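Local coordinates for putative uncharacterized protein (PDB 3M3I), which is of unknown function but adopts the cupin fold of the DUF985 family, with two antiparallel sheets forming a barrel, at residues G137-V140 against E141-E144; P180-Y184 against R185-I189. All coordinates share one frame; numbering follows the deposited sequence.

Contact 1: G137-V140 against E141-E144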
ATOM      1  N   GLY A 137       6.551  10.630   1.074  1.00 61.05           N
ATOM      2  CA  GLY A 137       5.790  11.877   0.847  1.00 62.81           C
ATOM      3  C   GLY A 137       5.378  12.066  -0.601  1.00 62.49           C
ATOM      4  O   GLY A 137       5.651  11.200  -1.438  1.00 60.89           O
ATOM      5  N   ALA A 138       4.729  13.195  -0.888  1.00 64.74           N
ATOM      6  CA  ALA A 138       4.140  13.463  -2.209  1.00 65.45           C
ATOM      7  C   ALA A 138       4.855  14.551  -3.024  1.00 66.66           C
ATOM      8  O   ALA A 138       4.462  14.834  -4.158  1.00 67.77           O
ATOM      9  CB  ALA A 138       2.656  13.826  -2.055  1.00 68.13           C
ATOM     10  N   ARG A 139       5.865  15.196  -2.448  1.00 67.01           N
ATOM     11  CA  ARG A 139       6.701  16.093  -3.219  1.00 68.08           C
ATOM     12  C   ARG A 139       7.906  15.305  -3.662  1.00 65.57           C
ATOM     13  O   ARG A 139       8.994  15.389  -3.078  1.00 65.22           O
ATOM     14  CB  ARG A 139       7.114  17.318  -2.415  1.00 70.78           C
ATOM     15  CG  ARG A 139       5.968  18.261  -2.097  1.00 74.69           C
ATOM     16  CD  ARG A 139       6.197  18.878  -0.732  1.00 77.02           C
ATOM     17  NE  ARG A 139       5.342  20.027  -0.443  1.00 82.21           N
ATOM     18  CZ  ARG A 139       5.336  20.664   0.724  1.00 85.64           C
ATOM     19  NH1 ARG A 139       6.135  20.263   1.716  1.00 84.20           N
ATOM     20  NH2 ARG A 139       4.528  21.695   0.912  1.00 91.21           N
ATOM     21  N   VAL A 140       7.693  14.539  -4.722  1.00 64.52           N
ATOM     22  CA  VAL A 140       8.740  13.698  -5.307  1.00 63.06           C
ATOM     23  C   VAL A 140       9.850  14.512  -5.955  1.00 64.31           C
ATOM     24  O   VAL A 140      10.954  14.002  -6.143  1.00 63.77           O
ATOM     25  CB  VAL A 140       8.170  12.745  -6.346  1.00 62.69           C
ATOM     26  CG1 VAL A 140       7.173  11.772  -5.657  1.00 61.54           C
ATOM     27  CG2 VAL A 140       7.541  13.536  -7.496  1.00 64.86           C
ATOM     28  N   GLU A 141       9.552  15.769  -6.269  1.00 66.55           N
ATOM     29  CA  GLU A 141      10.535  16.687  -6.811  1.00 68.32           C
ATOM     30  C   GLU A 141      11.512  17.188  -5.748  1.00 68.58           C
ATOM     31  O   GLU A 141      12.500  17.828  -6.077  1.00 70.02           O
ATOM     32  CB  GLU A 141       9.845  17.833  -7.586  1.00 71.43           C
ATOM     33  CG  GLU A 141       8.988  18.819  -6.777  1.00 73.72           C
ATOM     34  CD  GLU A 141       7.627  18.283  -6.300  1.00 73.17           C
ATOM     35  OE1 GLU A 141       6.792  19.115  -5.910  1.00 76.13           O
ATOM     36  OE2 GLU A 141       7.395  17.053  -6.264  1.00 70.37           O
ATOM     37  N   ARG A 142      11.220  16.885  -4.479  1.00 67.64           N
ATOM     38  CA  ARG A 142      12.116  17.105  -3.329  1.00 68.04           C
ATOM     39  C   ARG A 142      12.680  15.792  -2.756  1.00 65.86           C
ATOM     40  O   ARG A 142      13.127  15.753  -1.623  1.00 66.29           O
ATOM     41  CB  ARG A 142      11.354  17.794  -2.212  1.00 69.79           C
ATOM     42  CG  ARG A 142      10.907  19.180  -2.509  1.00 73.21           C
ATOM     43  CD  ARG A 142      10.144  19.703  -1.321  1.00 75.60           C
ATOM     44  NE  ARG A 142       9.859  21.123  -1.429  1.00 80.13           N
ATOM     45  CZ  ARG A 142       9.143  21.811  -0.552  1.00 83.78           C
ATOM     46  NH1 ARG A 142       8.622  21.196   0.506  1.00 83.13           N
ATOM     47  NH2 ARG A 142       8.946  23.117  -0.730  1.00 88.73           N
ATOM     48  N   GLY A 143      12.642  14.713  -3.525  1.00 64.22           N
ATOM     49  CA  GLY A 143      13.211  13.460  -3.078  1.00 63.09           C
ATOM     50  C   GLY A 143      12.308  12.624  -2.191  1.00 61.86           C
ATOM     51  O   GLY A 143      12.736  11.587  -1.692  1.00 61.46           O
ATOM     52  N   GLU A 144      11.060  13.046  -2.004  1.00 61.81           N
ATOM     53  CA  GLU A 144      10.111  12.263  -1.235  1.00 61.00           C
ATOM     54  C   GLU A 144       9.628  11.114  -2.103  1.00 59.73           C
ATOM     55  O   GLU A 144       9.663  11.220  -3.308  1.00 59.85           O
ATOM     56  CB  GLU A 144       8.936  13.121  -0.747  1.00 62.23           C
ATOM     57  CG  GLU A 144       9.369  14.305   0.127  1.00 64.48           C
ATOM     58  CD  GLU A 144       8.229  15.238   0.473  1.00 66.86           C
ATOM     59  OE1 GLU A 144       7.068  14.905   0.138  1.00 66.62           O
ATOM     60  OE2 GLU A 144       8.495  16.312   1.065  1.00 69.59           O
TER
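E144 lays its side chain alongside that of R139, the two pointing the same way, and its carboxylate turns to the backbone N of R139. CG lies anti to the carbonyl carbon (chi1 -59°) and the rest of the chain is extended, which carries OE1 to the start of the turn, where R139 N donates to E144 OE1 at 2.9 Å from above the carboxylate plane. Glutamate suits the place: its CB, CG and CD lie along R139 O, and its length lets the acid reach back five residues to the amide of R139, while E144 itself is buried. E144 OE1 also lies 3.4 Å from G137 CA, on the side where any side chain at 137 would collide with it, so glycine fits there. The turn is closed by backbone bonds, R142 N to R139 O at 3.0 Å and G143 N to V140 O at 3.2 Å, a short 3-10 type pattern; a weak third bond runs from E144 N to R139 O. At G143 (phi 83°, psi 6°) a CB would be jammed against the preceding carbonyl O, which by itself calls for glycine. R139 and R142 run side by side toward solvent, R142 NH1 over one face of the R139 guanidinium; the 2.9 Å between R139 NH1 and R142 NH1 is doubtful, and E144 OE2 is 4.6 Å from R139 NH1. R139 NH1 has a weak bond to A165 O. V140 packs on W24 and E141 on R27 of the second subunit. The turn connects strands 130-136 and 147-150, and G137 pairs through its backbone with L145.

Contact 2: P180-Y184 against R185-I189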
ATOM      1  N   PRO A 180       5.338 -11.435   4.002  1.00 60.20           N
ATOM      2  CA  PRO A 180       4.266 -12.138   4.705  1.00 60.29           C
ATOM      3  C   PRO A 180       3.847 -11.433   6.009  1.00 59.90           C
ATOM      4  O   PRO A 180       4.618 -10.670   6.577  1.00 59.45           O
ATOM      5  CB  PRO A 180       4.878 -13.525   4.964  1.00 60.46           C
ATOM      6  CG  PRO A 180       5.862 -13.695   3.893  1.00 60.79           C
ATOM      7  CD  PRO A 180       6.465 -12.344   3.711  1.00 60.46           C
ATOM      8  N   GLY A 181       2.631 -11.709   6.471  1.00 60.27           N
ATOM      9  CA  GLY A 181       1.896 -10.817   7.369  1.00 60.33           C
ATOM     10  C   GLY A 181       2.495 -10.539   8.732  1.00 59.92           C
ATOM     11  O   GLY A 181       3.366 -11.272   9.216  1.00 59.66           O
ATOM     12  N   PHE A 182       2.003  -9.475   9.358  1.00 60.05           N
ATOM     13  CA  PHE A 182       2.421  -9.100  10.699  1.00 59.89           C
ATOM     14  C   PHE A 182       1.873 -10.060  11.782  1.00 60.42           C
ATOM     15  O   PHE A 182       0.733 -10.536  11.718  1.00 61.16           O
ATOM     16  CB  PHE A 182       1.988  -7.648  10.986  1.00 60.14           C
ATOM     17  CG  PHE A 182       2.427  -7.143  12.320  1.00 60.12           C
ATOM     18  CD1 PHE A 182       3.657  -6.553  12.479  1.00 59.55           C
ATOM     19  CD2 PHE A 182       1.615  -7.262  13.417  1.00 60.87           C
ATOM     20  CE1 PHE A 182       4.064  -6.098  13.710  1.00 59.67           C
ATOM     21  CE2 PHE A 182       2.028  -6.811  14.641  1.00 61.02           C
ATOM     22  CZ  PHE A 182       3.252  -6.234  14.781  1.00 60.39           C
ATOM     23  N   ASP A 183       2.716 -10.327  12.776  1.00 60.21           N
ATOM     24  CA  ASP A 183       2.364 -11.131  13.929  1.00 60.84           C
ATOM     25  C   ASP A 183       3.263 -10.626  15.043  1.00 60.69           C
ATOM     26  O   ASP A 183       4.472 -10.507  14.858  1.00 60.09           O
ATOM     27  CB  ASP A 183       2.592 -12.626  13.640  1.00 60.96           C
ATOM     28  CG  ASP A 183       2.043 -13.546  14.745  1.00 61.88           C
ATOM     29  OD1 ASP A 183       1.178 -14.391  14.447  1.00 62.53           O
ATOM     30  OD2 ASP A 183       2.486 -13.446  15.920  1.00 62.11           O
ATOM     31  N   TYR A 184       2.681 -10.301  16.198  1.00 61.43           N
ATOM     32  CA  TYR A 184       3.475  -9.758  17.308  1.00 61.48           C
ATOM     33  C   TYR A 184       4.558 -10.737  17.777  1.00 61.39           C
ATOM     34  O   TYR A 184       5.518 -10.326  18.426  1.00 61.32           O
ATOM     35  CB  TYR A 184       2.583  -9.319  18.472  1.00 62.59           C
ATOM     36  CG  TYR A 184       1.984  -7.936  18.305  1.00 62.80           C
ATOM     37  CD1 TYR A 184       2.756  -6.802  18.458  1.00 62.39           C
ATOM     38  CD2 TYR A 184       0.634  -7.769  17.995  1.00 63.61           C
ATOM     39  CE1 TYR A 184       2.198  -5.522  18.310  1.00 62.76           C
ATOM     40  CE2 TYR A 184       0.066  -6.497  17.833  1.00 64.04           C
ATOM     41  CZ  TYR A 184       0.851  -5.387  17.996  1.00 63.61           C
ATOM     42  OH  TYR A 184       0.296  -4.134  17.840  1.00 64.20           O
ATOM     43  N   ARG A 185       4.447 -12.020  17.414  1.00 61.54           N
ATOM     44  CA  ARG A 185       5.524 -12.944  17.716  1.00 61.60           C
ATOM     45  C   ARG A 185       6.805 -12.546  16.986  1.00 60.81           C
ATOM     46  O   ARG A 185       7.887 -12.871  17.462  1.00 61.01           O
ATOM     47  CB  ARG A 185       5.126 -14.386  17.441  1.00 62.10           C
ATOM     48  CG  ARG A 185       4.186 -14.967  18.495  1.00 63.26           C
ATOM     49  CD  ARG A 185       3.670 -16.342  18.149  1.00 63.88           C
ATOM     50  NE  ARG A 185       2.849 -16.339  16.943  1.00 63.56           N
ATOM     51  CZ  ARG A 185       2.158 -17.383  16.470  1.00 64.16           C
ATOM     52  NH1 ARG A 185       2.136 -18.548  17.111  1.00 65.15           N
ATOM     53  NH2 ARG A 185       1.454 -17.248  15.350  1.00 63.93           N
ATOM     54  N   ASP A 186       6.676 -11.819  15.866  1.00 60.14           N
ATOM     55  CA  ASP A 186       7.806 -11.298  15.084  1.00 59.59           C
ATOM     56  C   ASP A 186       8.113  -9.807  15.338  1.00 59.31           C
ATOM     57  O   ASP A 186       8.815  -9.161  14.543  1.00 58.94           O
ATOM     58  CB  ASP A 186       7.498 -11.450  13.593  1.00 59.25           C
ATOM     59  CG  ASP A 186       6.992 -12.818  13.239  1.00 59.62           C
ATOM     60  OD1 ASP A 186       7.567 -13.783  13.734  1.00 60.03           O
ATOM     61  OD2 ASP A 186       6.031 -12.940  12.452  1.00 59.63           O
ATOM     62  N   PHE A 187       7.580  -9.251  16.420  1.00 59.66           N
ATOM     63  CA  PHE A 187       7.727  -7.832  16.720  1.00 59.59           C
ATOM     64  C   PHE A 187       8.707  -7.710  17.850  1.00 59.97           C
ATOM     65  O   PHE A 187       8.455  -8.210  18.972  1.00 60.62           O
ATOM     66  CB  PHE A 187       6.371  -7.272  17.090  1.00 60.02           C
ATOM     67  CG  PHE A 187       6.374  -5.815  17.457  1.00 60.19           C
ATOM     68  CD1 PHE A 187       6.504  -4.836  16.476  1.00 59.78           C
ATOM     69  CD2 PHE A 187       6.186  -5.417  18.782  1.00 60.96           C
ATOM     70  CE1 PHE A 187       6.475  -3.504  16.812  1.00 60.10           C
ATOM     71  CE2 PHE A 187       6.161  -4.084  19.118  1.00 61.28           C
ATOM     72  CZ  PHE A 187       6.301  -3.120  18.137  1.00 60.84           C
ATOM     73  N   GLU A 188       9.852  -7.107  17.546  1.00 59.74           N
ATOM     74  CA  GLU A 188      10.906  -6.881  18.524  1.00 60.22           C
ATOM     75  C   GLU A 188      11.074  -5.384  18.708  1.00 60.26           C
ATOM     76  O   GLU A 188      11.218  -4.669  17.742  1.00 59.85           O
ATOM     77  CB  GLU A 188      12.231  -7.527  18.084  1.00 60.30           C
ATOM     78  CG  GLU A 188      13.413  -7.243  19.031  1.00 61.00           C
ATOM     79  CD  GLU A 188      14.527  -8.283  18.963  1.00 61.56           C
ATOM     80  OE1 GLU A 188      14.580  -9.050  17.974  1.00 61.33           O
ATOM     81  OE2 GLU A 188      15.370  -8.327  19.903  1.00 62.40           O
ATOM     82  N   ILE A 189      11.031  -4.917  19.950  1.00 60.91           N
ATOM     83  CA  ILE A 189      11.212  -3.496  20.239  1.00 61.16           C
ATOM     84  C   ILE A 189      12.544  -3.354  20.968  1.00 61.73           C
ATOM     85  O   ILE A 189      12.965  -4.255  21.675  1.00 62.20           O
ATOM     86  CB  ILE A 189      10.025  -2.922  21.047  1.00 61.74           C
ATOM     87  CG1 ILE A 189      10.068  -1.397  21.099  1.00 62.03           C
ATOM     88  CG2 ILE A 189      10.014  -3.459  22.487  1.00 62.68           C
ATOM     89  CD1 ILE A 189       9.761  -0.731  19.770  1.00 61.41           C
TER
HETATM   90  O   HOH W   1       5.416 -10.981  10.916  1.00 47.29           O
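The chi1 of D183 (-172°) points CG away from its backbone N and brings the carboxylate to R185, whose chain bends at chi3 (-64°) to return the guanidinium to it. R185 grips the acid side-on, NH2 reaching D183 OD1 at 3.0 Å and NE reaching D183 OD2 at 3.1 Å, a salt bridge in which the oxygens lie near the guanidinium plane but are approached from above the carboxylate plane. D183 OD2 also takes R185 N at 2.8 Å on its anti lone pair, an Asx turn, so a short acid serves both the backbone and the side chain of the residue two ahead. Overlapping backbone turns add D186 N to D183 O at 2.8 Å and F187 N to Y184 O at 3.1 Å. F182, Y184 and F187, before, within and at the end of the turn, form an aromatic cluster: the edge of Y184 meets the face of F187 with planes at 85°, and F182 CE1 touches F187 CD1 at 3.9 Å. One water links G181 O and D186 OD2, the latter also salt-bridged to R57. Two oxygens of D183 thus share three donors, which should favour its ionised form, while the like charges of R57 and R185 are probably offset by D183 and D186.

Contact 1 (137-144) closes before contact 2 (180-189) opens, and the two lie on opposite sides of the chain's centre, their own centres about 30 Å apart and their nearest atoms about 21 Å apart, without touching. Both are turns joining strands of the two antiparallel sheets: 137-144 leads from strand 130-136 of the five-stranded sheet to 147-150 of the seven-stranded one, and 180-189 passes from 172-179 of the larger sheet to 188-189, an outermost strand of the smaller. Each is therefore a crossing between sheets, consistent with a cupin barrel. Both also approach the second subunit, contact 2 through P180 on H47 of that subunit.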